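Local coordinates for protein superoxide dismutase [Mn/Fe] (Aeropyrum pernix, PDB 3AK2) that catalyses the dismutation of superoxide to oxygen and hydrogen peroxide at a metal site that accepts manganese or iron, with manganese bound here, at residues 90-94 against 187-192; 117-121 against 143-147; 132-137 against 157-161. All blocks are in the same frame, centred on the assembly; numbering follows the deposited sequence.

Contact 1: 90-94 against 187-192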
ATOM      1  N   GLY A  90     -32.876  13.695 -12.602  1.00 19.63           N
ATOM      2  CA  GLY A  90     -33.655  14.936 -12.639  1.00 20.15           C
ATOM      3  C   GLY A  90     -32.968  15.997 -11.800  1.00 20.38           C
ATOM      4  O   GLY A  90     -32.334  16.908 -12.338  1.00 20.90           O
ATOM      5  N   LYS A  91     -33.091  15.880 -10.476  1.00 20.48           N
ATOM      6  CA  LYS A  91     -32.239  16.643  -9.567  1.00 20.56           C
ATOM      7  C   LYS A  91     -30.794  16.189  -9.774  1.00 20.35           C
ATOM      8  O   LYS A  91     -29.861  16.996  -9.717  1.00 20.58           O
ATOM      9  CB  LYS A  91     -32.656  16.445  -8.105  1.00 20.71           C
ATOM     10  CG  LYS A  91     -31.791  17.229  -7.119  1.00 21.44           C
ATOM     11  CD  LYS A  91     -32.118  16.914  -5.672  1.00 22.37           C
ATOM     12  CE  LYS A  91     -31.122  17.597  -4.747  1.00 23.52           C
ATOM     13  NZ  LYS A  91     -31.460  17.405  -3.311  1.00 24.49           N
ATOM     14  N   GLY A  92     -30.625  14.890 -10.015  1.00 19.88           N
ATOM     15  CA  GLY A  92     -29.326  14.319 -10.346  1.00 19.52           C
ATOM     16  C   GLY A  92     -29.077  14.330 -11.840  1.00 19.21           C
ATOM     17  O   GLY A  92     -30.019  14.327 -12.640  1.00 19.28           O
ATOM     18  N   GLY A  93     -27.803  14.346 -12.217  1.00 18.70           N
ATOM     19  CA  GLY A  93     -27.412  14.330 -13.619  1.00 18.62           C
ATOM     20  C   GLY A  93     -27.237  15.713 -14.209  1.00 18.64           C
ATOM     21  O   GLY A  93     -27.190  16.711 -13.486  1.00 18.35           O
ATOM     22  N   GLY A  94     -27.142  15.764 -15.534  1.00 18.86           N
ATOM     23  CA  GLY A  94     -26.948  17.017 -16.248  1.00 19.21           C
ATOM     24  C   GLY A  94     -25.547  17.577 -16.099  1.00 19.63           C
ATOM     25  O   GLY A  94     -24.600  16.851 -15.778  1.00 19.49           O
ATOM     26  N   TRP A 187     -22.888   9.253 -13.966  1.00 13.12           N
ATOM     27  CA  TRP A 187     -23.043  10.678 -14.264  1.00 13.35           C
ATOM     28  C   TRP A 187     -24.500  11.137 -14.249  1.00 13.42           C
ATOM     29  O   TRP A 187     -24.785  12.291 -13.937  1.00 13.81           O
ATOM     30  CB  TRP A 187     -22.399  11.026 -15.606  1.00 13.36           C
ATOM     31  CG  TRP A 187     -20.917  10.897 -15.569  1.00 13.37           C
ATOM     32  CD1 TRP A 187     -20.171   9.867 -16.064  1.00 13.42           C
ATOM     33  CD2 TRP A 187     -19.994  11.814 -14.975  1.00 12.89           C
ATOM     34  NE1 TRP A 187     -18.835  10.090 -15.822  1.00 13.30           N
ATOM     35  CE2 TRP A 187     -18.699  11.281 -15.159  1.00 12.91           C
ATOM     36  CE3 TRP A 187     -20.134  13.040 -14.310  1.00 13.49           C
ATOM     37  CZ2 TRP A 187     -17.549  11.930 -14.698  1.00 13.03           C
ATOM     38  CZ3 TRP A 187     -18.990  13.686 -13.853  1.00 13.84           C
ATOM     39  CH2 TRP A 187     -17.714  13.129 -14.055  1.00 13.40           C
ATOM     40  N   ASN A 188     -25.414  10.222 -14.560  1.00 13.66           N
ATOM     41  CA  ASN A 188     -26.840  10.543 -14.612  1.00 14.13           C
ATOM     42  C   ASN A 188     -27.496  10.765 -13.253  1.00 13.92           C
ATOM     43  O   ASN A 188     -28.643  11.216 -13.181  1.00 14.35           O
ATOM     44  CB  ASN A 188     -27.587   9.469 -15.396  1.00 14.57           C
ATOM     45  CG  ASN A 188     -27.141   9.397 -16.834  1.00 16.07           C
ATOM     46  OD1 ASN A 188     -27.324  10.344 -17.599  1.00 18.84           O
ATOM     47  ND2 ASN A 188     -26.541   8.276 -17.212  1.00 16.19           N
ATOM     48  N   VAL A 189     -26.767  10.459 -12.178  1.00 13.59           N
ATOM     49  CA  VAL A 189     -27.277  10.683 -10.821  1.00 13.42           C
ATOM     50  C   VAL A 189     -26.418  11.636  -9.972  1.00 13.12           C
ATOM     51  O   VAL A 189     -26.677  11.809  -8.784  1.00 13.12           O
ATOM     52  CB  VAL A 189     -27.531   9.348 -10.047  1.00 13.43           C
ATOM     53  CG1 VAL A 189     -28.590   8.497 -10.750  1.00 13.84           C
ATOM     54  CG2 VAL A 189     -26.234   8.558  -9.848  1.00 13.67           C
ATOM     55  N   VAL A 190     -25.415  12.267 -10.581  1.00 13.16           N
ATOM     56  CA  VAL A 190     -24.572  13.217  -9.847  1.00 13.06           C
ATOM     57  C   VAL A 190     -25.387  14.425  -9.392  1.00 13.25           C
ATOM     58  O   VAL A 190     -26.081  15.057 -10.193  1.00 13.70           O
ATOM     59  CB  VAL A 190     -23.346  13.683 -10.667  1.00 13.01           C
ATOM     60  CG1 VAL A 190     -22.608  14.813  -9.951  1.00 12.82           C
ATOM     61  CG2 VAL A 190     -22.411  12.518 -10.922  1.00 13.26           C
ATOM     62  N   ASN A 191     -25.306  14.724  -8.101  1.00 13.16           N
ATOM     63  CA  ASN A 191     -26.003  15.851  -7.505  1.00 13.30           C
ATOM     64  C   ASN A 191     -25.115  17.092  -7.520  1.00 13.65           C
ATOM     65  O   ASN A 191     -24.401  17.377  -6.553  1.00 13.30           O
ATOM     66  CB  ASN A 191     -26.415  15.489  -6.075  1.00 13.27           C
ATOM     67  CG  ASN A 191     -27.255  16.558  -5.409  1.00 13.95           C
ATOM     68  OD1 ASN A 191     -27.602  17.576  -6.013  1.00 15.79           O
ATOM     69  ND2 ASN A 191     -27.596  16.327  -4.148  1.00 13.91           N
ATOM     70  N   TRP A 192     -25.157  17.834  -8.623  1.00 13.84           N
ATOM     71  CA  TRP A 192     -24.285  18.998  -8.773  1.00 14.12           C
ATOM     72  C   TRP A 192     -24.570  20.098  -7.754  1.00 14.38           C
ATOM     73  O   TRP A 192     -23.676  20.868  -7.409  1.00 14.50           O
ATOM     74  CB  TRP A 192     -24.305  19.528 -10.209  1.00 14.34           C
ATOM     75  CG  TRP A 192     -23.616  18.604 -11.155  1.00 14.15           C
ATOM     76  CD1 TRP A 192     -24.196  17.851 -12.131  1.00 14.45           C
ATOM     77  CD2 TRP A 192     -22.214  18.294 -11.188  1.00 14.22           C
ATOM     78  NE1 TRP A 192     -23.245  17.104 -12.782  1.00 15.15           N
ATOM     79  CE2 TRP A 192     -22.019  17.357 -12.223  1.00 14.68           C
ATOM     80  CE3 TRP A 192     -21.103  18.728 -10.450  1.00 14.32           C
ATOM     81  CZ2 TRP A 192     -20.757  16.844 -12.544  1.00 15.04           C
ATOM     82  CZ3 TRP A 192     -19.849  18.213 -10.766  1.00 14.66           C
ATOM     83  CH2 TRP A 192     -19.688  17.283 -11.804  1.00 14.93           C
TER
HETATM   84  O   HOH W   1     -27.430  17.793 -10.866  1.00 18.11           O
HETATM   85  O   HOH W   2     -28.334  18.796  -8.315  1.00 23.91           O
HETATM   86  O   HOH W   3     -28.740  18.686  -2.636  1.00 27.91           O
HETATM   87  O   HOH W   4     -23.415  14.694 -14.692  1.00 18.89           O
HETATM   88  O   HOH W   5     -27.774  13.373 -16.893  1.00 26.91           O

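Contact 2: 117-121 against 143-147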
ATOM      1  N   LEU A 117     -11.656  12.938 -18.066  1.00 12.75           N
ATOM      2  CA  LEU A 117     -10.534  12.681 -17.166  1.00 12.36           C
ATOM      3  C   LEU A 117     -10.992  12.012 -15.876  1.00 12.46           C
ATOM      4  O   LEU A 117     -10.388  11.035 -15.427  1.00 12.27           O
ATOM      5  CB  LEU A 117      -9.766  13.971 -16.862  1.00 12.59           C
ATOM      6  CG  LEU A 117      -8.542  13.847 -15.944  1.00 12.11           C
ATOM      7  CD1 LEU A 117      -7.522  12.864 -16.503  1.00 13.35           C
ATOM      8  CD2 LEU A 117      -7.897  15.200 -15.710  1.00 12.94           C
ATOM      9  N   PHE A 118     -12.063  12.539 -15.291  1.00 11.95           N
ATOM     10  CA  PHE A 118     -12.633  11.958 -14.082  1.00 12.06           C
ATOM     11  C   PHE A 118     -13.078  10.520 -14.337  1.00 12.04           C
ATOM     12  O   PHE A 118     -12.818   9.634 -13.521  1.00 12.05           O
ATOM     13  CB  PHE A 118     -13.791  12.815 -13.562  1.00 11.94           C
ATOM     14  CG  PHE A 118     -14.300  12.395 -12.207  1.00 11.80           C
ATOM     15  CD1 PHE A 118     -13.815  12.998 -11.050  1.00 13.39           C
ATOM     16  CD2 PHE A 118     -15.267  11.403 -12.089  1.00 12.70           C
ATOM     17  CE1 PHE A 118     -14.288  12.611  -9.796  1.00 13.53           C
ATOM     18  CE2 PHE A 118     -15.739  11.013 -10.845  1.00 13.55           C
ATOM     19  CZ  PHE A 118     -15.250  11.618  -9.698  1.00 13.32           C
ATOM     20  N   SER A 119     -13.735  10.283 -15.472  1.00 12.31           N
ATOM     21  CA  SER A 119     -14.166   8.934 -15.829  1.00 12.47           C
ATOM     22  C   SER A 119     -12.986   7.985 -15.982  1.00 12.54           C
ATOM     23  O   SER A 119     -13.053   6.843 -15.531  1.00 12.36           O
ATOM     24  CB  SER A 119     -15.000   8.939 -17.108  1.00 12.85           C
ATOM     25  OG  SER A 119     -16.236   9.591 -16.884  1.00 13.65           O
ATOM     26  N   ALA A 120     -11.908   8.459 -16.602  1.00 12.48           N
ATOM     27  CA  ALA A 120     -10.704   7.646 -16.766  1.00 12.36           C
ATOM     28  C   ALA A 120     -10.074   7.334 -15.413  1.00 12.33           C
ATOM     29  O   ALA A 120      -9.664   6.199 -15.159  1.00 12.54           O
ATOM     30  CB  ALA A 120      -9.701   8.340 -17.676  1.00 12.60           C
ATOM     31  N   ALA A 121     -10.005   8.337 -14.542  1.00 11.93           N
ATOM     32  CA  ALA A 121      -9.494   8.123 -13.185  1.00 11.80           C
ATOM     33  C   ALA A 121     -10.305   7.051 -12.452  1.00 11.96           C
ATOM     34  O   ALA A 121      -9.736   6.148 -11.841  1.00 11.90           O
ATOM     35  CB  ALA A 121      -9.485   9.422 -12.405  1.00 11.96           C
ATOM     36  N   ARG A 143      -8.514  19.485  -8.050  1.00 11.29           N
ATOM     37  CA  ARG A 143      -7.571  18.435  -8.415  1.00 11.02           C
ATOM     38  C   ARG A 143      -8.343  17.127  -8.512  1.00 11.05           C
ATOM     39  O   ARG A 143      -9.280  16.898  -7.749  1.00 11.06           O
ATOM     40  CB  ARG A 143      -6.481  18.291  -7.344  1.00 10.90           C
ATOM     41  CG  ARG A 143      -5.578  19.509  -7.122  1.00 11.23           C
ATOM     42  CD  ARG A 143      -4.584  19.677  -8.263  1.00 11.98           C
ATOM     43  NE  ARG A 143      -3.662  20.795  -8.061  1.00 13.59           N
ATOM     44  CZ  ARG A 143      -3.835  22.015  -8.561  1.00 14.06           C
ATOM     45  NH1 ARG A 143      -2.930  22.957  -8.330  1.00 14.59           N
ATOM     46  NH2 ARG A 143      -4.905  22.301  -9.290  1.00 15.74           N
ATOM     47  N   ILE A 144      -7.955  16.271  -9.450  1.00 10.77           N
ATOM     48  CA  ILE A 144      -8.511  14.921  -9.530  1.00 10.90           C
ATOM     49  C   ILE A 144      -7.451  13.922  -9.088  1.00 10.35           C
ATOM     50  O   ILE A 144      -6.274  14.057  -9.439  1.00 10.51           O
ATOM     51  CB  ILE A 144      -9.034  14.575 -10.957  1.00 11.02           C
ATOM     52  CG1 ILE A 144     -10.178  15.518 -11.348  1.00 11.75           C
ATOM     53  CG2 ILE A 144      -9.496  13.107 -11.047  1.00 11.07           C
ATOM     54  CD1 ILE A 144     -10.603  15.427 -12.810  1.00 12.30           C
ATOM     55  N   LEU A 145      -7.868  12.933  -8.302  1.00 10.14           N
ATOM     56  CA  LEU A 145      -6.982  11.823  -7.944  1.00  9.79           C
ATOM     57  C   LEU A 145      -7.767  10.530  -7.736  1.00  9.66           C
ATOM     58  O   LEU A 145      -9.005  10.534  -7.717  1.00  9.53           O
ATOM     59  CB  LEU A 145      -6.129  12.155  -6.705  1.00 10.68           C
ATOM     60  CG  LEU A 145      -6.784  12.164  -5.318  1.00 10.59           C
ATOM     61  CD1 LEU A 145      -5.731  11.993  -4.233  1.00 12.82           C
ATOM     62  CD2 LEU A 145      -7.623  13.411  -5.063  1.00 12.20           C
ATOM     63  N   GLN A 146      -7.034   9.425  -7.601  1.00  9.42           N
ATOM     64  CA  GLN A 146      -7.605   8.146  -7.199  1.00  9.25           C
ATOM     65  C   GLN A 146      -7.283   7.859  -5.747  1.00  8.97           C
ATOM     66  O   GLN A 146      -6.241   8.293  -5.220  1.00  9.15           O
ATOM     67  CB  GLN A 146      -7.011   7.004  -8.009  1.00  9.11           C
ATOM     68  CG  GLN A 146      -7.292   7.046  -9.489  1.00 10.37           C
ATOM     69  CD  GLN A 146      -6.555   5.957 -10.234  1.00  9.72           C
ATOM     70  OE1 GLN A 146      -5.518   5.468  -9.782  1.00  9.99           O
ATOM     71  NE2 GLN A 146      -7.082   5.572 -11.391  1.00 10.25           N
ATOM     72  N   VAL A 147      -8.161   7.093  -5.116  1.00  8.89           N
ATOM     73  CA  VAL A 147      -7.882   6.517  -3.809  1.00  9.07           C
ATOM     74  C   VAL A 147      -8.077   5.006  -3.926  1.00  9.07           C
ATOM     75  O   VAL A 147      -9.075   4.554  -4.492  1.00  9.63           O
ATOM     76  CB  VAL A 147      -8.803   7.120  -2.718  1.00  9.21           C
ATOM     77  CG1 VAL A 147      -8.642   6.391  -1.390  1.00  9.73           C
ATOM     78  CG2 VAL A 147      -8.537   8.616  -2.550  1.00  9.89           C
TER

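Contact 3: 132-137 against 157-161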
ATOM      1  N   VAL A 132     -11.870  10.719  -7.253  1.00  9.35           N
ATOM      2  CA  VAL A 132     -12.068  11.868  -6.370  1.00  9.57           C
ATOM      3  C   VAL A 132     -11.795  13.198  -7.062  1.00  9.58           C
ATOM      4  O   VAL A 132     -10.736  13.392  -7.659  1.00  9.45           O
ATOM      5  CB  VAL A 132     -11.175  11.758  -5.094  1.00  9.36           C
ATOM      6  CG1 VAL A 132     -11.339  12.985  -4.193  1.00 10.49           C
ATOM      7  CG2 VAL A 132     -11.481  10.473  -4.315  1.00 10.25           C
ATOM      8  N   LEU A 133     -12.774  14.098  -6.983  1.00  9.53           N
ATOM      9  CA  LEU A 133     -12.562  15.501  -7.299  1.00  9.64           C
ATOM     10  C   LEU A 133     -12.430  16.241  -5.977  1.00  9.29           C
ATOM     11  O   LEU A 133     -13.343  16.210  -5.146  1.00  9.44           O
ATOM     12  CB  LEU A 133     -13.736  16.066  -8.111  1.00 10.02           C
ATOM     13  CG  LEU A 133     -13.695  17.568  -8.418  1.00 10.49           C
ATOM     14  CD1 LEU A 133     -12.544  17.903  -9.348  1.00 11.02           C
ATOM     15  CD2 LEU A 133     -15.014  18.030  -9.022  1.00 11.25           C
ATOM     16  N   ALA A 134     -11.294  16.908  -5.794  1.00  9.78           N
ATOM     17  CA  ALA A 134     -10.988  17.561  -4.536  1.00  9.92           C
ATOM     18  C   ALA A 134     -10.660  19.031  -4.724  1.00 10.40           C
ATOM     19  O   ALA A 134     -10.241  19.453  -5.804  1.00 10.64           O
ATOM     20  CB  ALA A 134      -9.831  16.848  -3.832  1.00 10.06           C
ATOM     21  N   PHE A 135     -10.869  19.792  -3.657  1.00 10.96           N
ATOM     22  CA  PHE A 135     -10.433  21.174  -3.569  1.00 10.96           C
ATOM     23  C   PHE A 135      -9.092  21.229  -2.844  1.00 10.95           C
ATOM     24  O   PHE A 135      -8.958  20.729  -1.727  1.00 10.95           O
ATOM     25  CB  PHE A 135     -11.475  22.010  -2.822  1.00 11.54           C
ATOM     26  CG  PHE A 135     -11.161  23.479  -2.766  1.00 11.78           C
ATOM     27  CD1 PHE A 135     -11.508  24.311  -3.823  1.00 12.61           C
ATOM     28  CD2 PHE A 135     -10.539  24.034  -1.651  1.00 12.41           C
ATOM     29  CE1 PHE A 135     -11.239  25.677  -3.772  1.00 13.58           C
ATOM     30  CE2 PHE A 135     -10.266  25.397  -1.596  1.00 14.15           C
ATOM     31  CZ  PHE A 135     -10.621  26.215  -2.659  1.00 13.25           C
ATOM     32  N   ASP A 136      -8.102  21.833  -3.490  1.00 11.05           N
ATOM     33  CA  ASP A 136      -6.762  21.972  -2.933  1.00 11.77           C
ATOM     34  C   ASP A 136      -6.640  23.273  -2.136  1.00 12.32           C
ATOM     35  O   ASP A 136      -6.681  24.352  -2.723  1.00 12.53           O
ATOM     36  CB  ASP A 136      -5.736  21.930  -4.074  1.00 11.63           C
ATOM     37  CG  ASP A 136      -4.317  22.203  -3.612  1.00 11.62           C
ATOM     38  OD1 ASP A 136      -3.460  22.418  -4.495  1.00 13.28           O
ATOM     39  OD2 ASP A 136      -4.053  22.204  -2.392  1.00 12.57           O
ATOM     40  N   PRO A 137      -6.466  23.184  -0.802  1.00 12.58           N
ATOM     41  CA  PRO A 137      -6.365  24.404   0.008  1.00 12.96           C
ATOM     42  C   PRO A 137      -5.128  25.249  -0.303  1.00 13.46           C
ATOM     43  O   PRO A 137      -5.134  26.447  -0.035  1.00 14.08           O
ATOM     44  CB  PRO A 137      -6.290  23.871   1.443  1.00 12.81           C
ATOM     45  CG  PRO A 137      -5.752  22.482   1.305  1.00 13.49           C
ATOM     46  CD  PRO A 137      -6.348  21.969   0.026  1.00 12.57           C
ATOM     47  N   GLY A 157      -4.932  17.632   3.330  1.00  9.49           N
ATOM     48  CA  GLY A 157      -5.278  18.902   2.690  1.00  9.94           C
ATOM     49  C   GLY A 157      -6.440  18.843   1.723  1.00 10.23           C
ATOM     50  O   GLY A 157      -7.474  19.472   1.943  1.00 10.77           O
ATOM     51  N   LEU A 158      -6.266  18.082   0.646  1.00 10.10           N
ATOM     52  CA  LEU A 158      -7.296  17.945  -0.382  1.00 10.13           C
ATOM     53  C   LEU A 158      -8.651  17.600   0.213  1.00 10.31           C
ATOM     54  O   LEU A 158      -8.776  16.654   0.990  1.00 10.75           O
ATOM     55  CB  LEU A 158      -6.895  16.881  -1.400  1.00 10.14           C
ATOM     56  CG  LEU A 158      -5.578  17.089  -2.149  1.00  9.98           C
ATOM     57  CD1 LEU A 158      -5.361  15.947  -3.125  1.00 11.03           C
ATOM     58  CD2 LEU A 158      -5.538  18.425  -2.872  1.00 11.89           C
ATOM     59  N   VAL A 159      -9.660  18.384  -0.155  1.00 10.20           N
ATOM     60  CA  VAL A 159     -11.013  18.213   0.357  1.00 10.32           C
ATOM     61  C   VAL A 159     -11.877  17.584  -0.732  1.00 10.64           C
ATOM     62  O   VAL A 159     -12.185  18.258  -1.716  1.00 10.97           O
ATOM     63  CB  VAL A 159     -11.631  19.576   0.743  1.00 10.37           C
ATOM     64  CG1 VAL A 159     -13.063  19.396   1.251  1.00 10.54           C
ATOM     65  CG2 VAL A 159     -10.767  20.292   1.777  1.00 10.79           C
ATOM     66  N   PRO A 160     -12.270  16.302  -0.581  1.00 10.59           N
ATOM     67  CA  PRO A 160     -13.157  15.708  -1.584  1.00 10.77           C
ATOM     68  C   PRO A 160     -14.497  16.433  -1.656  1.00 10.80           C
ATOM     69  O   PRO A 160     -15.151  16.632  -0.629  1.00 11.29           O
ATOM     70  CB  PRO A 160     -13.349  14.266  -1.085  1.00 10.74           C
ATOM     71  CG  PRO A 160     -12.188  14.011  -0.191  1.00 11.62           C
ATOM     72  CD  PRO A 160     -11.923  15.335   0.476  1.00 10.73           C
ATOM     73  N   ILE A 161     -14.876  16.856  -2.860  1.00 10.45           N
ATOM     74  CA  ILE A 161     -16.190  17.473  -3.074  1.00 11.02           C
ATOM     75  C   ILE A 161     -17.118  16.610  -3.931  1.00 10.91           C
ATOM     76  O   ILE A 161     -18.343  16.770  -3.886  1.00 11.03           O
ATOM     77  CB  ILE A 161     -16.097  18.927  -3.622  1.00 11.47           C
ATOM     78  CG1 ILE A 161     -15.468  18.973  -5.023  1.00 11.32           C
ATOM     79  CG2 ILE A 161     -15.348  19.819  -2.629  1.00 11.67           C
ATOM     80  CD1 ILE A 161     -15.611  20.326  -5.730  1.00 12.04           C
TER

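Contact 1: 90-94 against 187-192
Gly93 N donates to Val190 O over 2.8 Å with an N-H...O angle of 157°, the firmest bond between these two loops. A weak one runs from Trp192 NE1 to Gly94 O (3.3 Å, 131°). Waters add further links: one, beside the weak bond, donates to Gly94 O and Trp187 O and accepts from Trp192 NE1, while another bridges Lys91 O and Asn191 OD1. Two CA-H...O contacts follow, Gly92 CA to Val190 O and Gly93 CA to Trp187 O, each 3.3 Å. Such closeness depends on glycine, since an ideal CB on Gly92 would clash with Val189 O and one on Gly93 with Asn188 O. Lys91 lays its extended chain beside Asn191, CE lying 3.7 Å from OD1. Asn191 N-caps helix 192-205, its OD1 weakly bonded to Asp194 N, and its ND2 reaches Pro84 O. The contact thus pins the linker between helices 62-82 and 98-108 to the turn joining helices 179-186 and 192-205, where Val190 and Trp192 rest on Leu162 of strand 159-165.

Contact 2: 117-121 against 143-147
Ile144 is the bump where helix 111-123 packs on the three-stranded antiparallel sheet of the C-terminal domain, against strand 141-148, an outer strand within this chain. Its CA-to-CB bond points toward the helix, and its side chain enters a hollow lined by Leu117, Phe118 and Ala121, residues i, i+1 and i+4 of the helix. The tip fills the end of the hollow nearer the helix start: CD1 of Ile144 lies 4.0 Å from Leu117 CD2 and 4.2 Å from Phe118 CB. The branch methyl CG2 of Ile144 settles against Ala121 CB at 3.9 Å, where the small alanine lets the strand come close. This single isoleucine accounts for 90 Å² of the 255 Å² buried between the segments, and Ala121 for another 64 Å².

The segment axes approach to 8.6 Å and run at only 13° to each other, nearly parallel, so the same helix face meets the strand again one step on. Gln146, two residues after Ile144, sends its amide past Ala121, with Gln146 CG 4.4 Å from Ala121 CB, and Gln146 NE2 donates to Ala121 O at 2.8 Å (N-H...O angle 154°). That polar link holds the later end of the interface, whereas the side-chain contacts at the earlier end are apolar. Leu145, between the two, points away from the helix.

Around this core, Leu133 of strand 129-136 touches both Phe118 and Ile144, and Phe108 of helix 98-108 packs on Ile144. Met66 of the second subunit meets Ala121 and Ile144, placing the contact beside a subunit interface, while Ser119 faces Val183 and Glu184 of helix 179-186.

Contact 3: 132-137 against 157-161
This is an antiparallel strand pairing in the three-stranded sheet of the C-terminal alpha/beta domain of Fe/Mn superoxide dismutases. It joins the central strand 129-136 to the start of strand 159-165, an outer strand within this chain. Three backbone hydrogen bonds set the register. Phe135 and Val159 form a hydrogen-bonded pair, with Phe135 N to Val159 O at 2.8 Å and Val159 N to Phe135 O at 2.9 Å, both near linear (164° and 167°). Ala134 and Pro160 make the adjoining non-hydrogen-bonded pair, their CA atoms 4.1 Å apart; the proline, lacking an amide hydrogen, fits a position where none is needed. Beyond it Ile161 N donates to Leu133 O at 2.8 Å and 167°, just where the chain turns a corner.

The two faces differ. On that of Ala134 and Pro160, Ala134 CB meets Leu158 CB at 3.8 Å and Val132 CG1 meets Pro160 CB at 3.9 Å. On the other, Phe135 CB lies 4.3 Å from Val159 CB, and the phenyl group leads away to Leu199, Ala202 and Leu203 of helix 192-205.

Asp136 ties the end of the pairing to the second subunit: its carboxylate is hydrogen-bonded to the hydroxyls of Tyr7 and Tyr73 of that chain, and Tyr73 also packs on Leu158. Gly157, with phi of 85°, leads into the pairing through a conformation that favours glycine. The backbones diverge here, with CA atoms of Pro137 and Gly157 6.2 Å apart, and Pro137 CD rests 3.3 Å from Gly157 O.

In the fold
Leaving helix 62-82, the chain first passes 90-94, which waits for 187-192 to close contact 1, the longest loop of the three. Both other contacts form within it. Helix 111-123 and strand 129-136 follow in succession, then strand 141-148 returns to the helix and closes contact 2; strand 159-165 afterwards closes contact 3 on 129-136. The segments of contacts 2 and 3 alternate, so their loops cross, and strands 129-136 and 141-148 bind directly through Arg143 O and Ala134 N at 2.8 Å. Contact 1 reaches contact 2 through Trp187 NE1 and Ser119 OG at 2.9 Å, but does not touch contact 3. Contacts 2 and 3 also meet the second subunit.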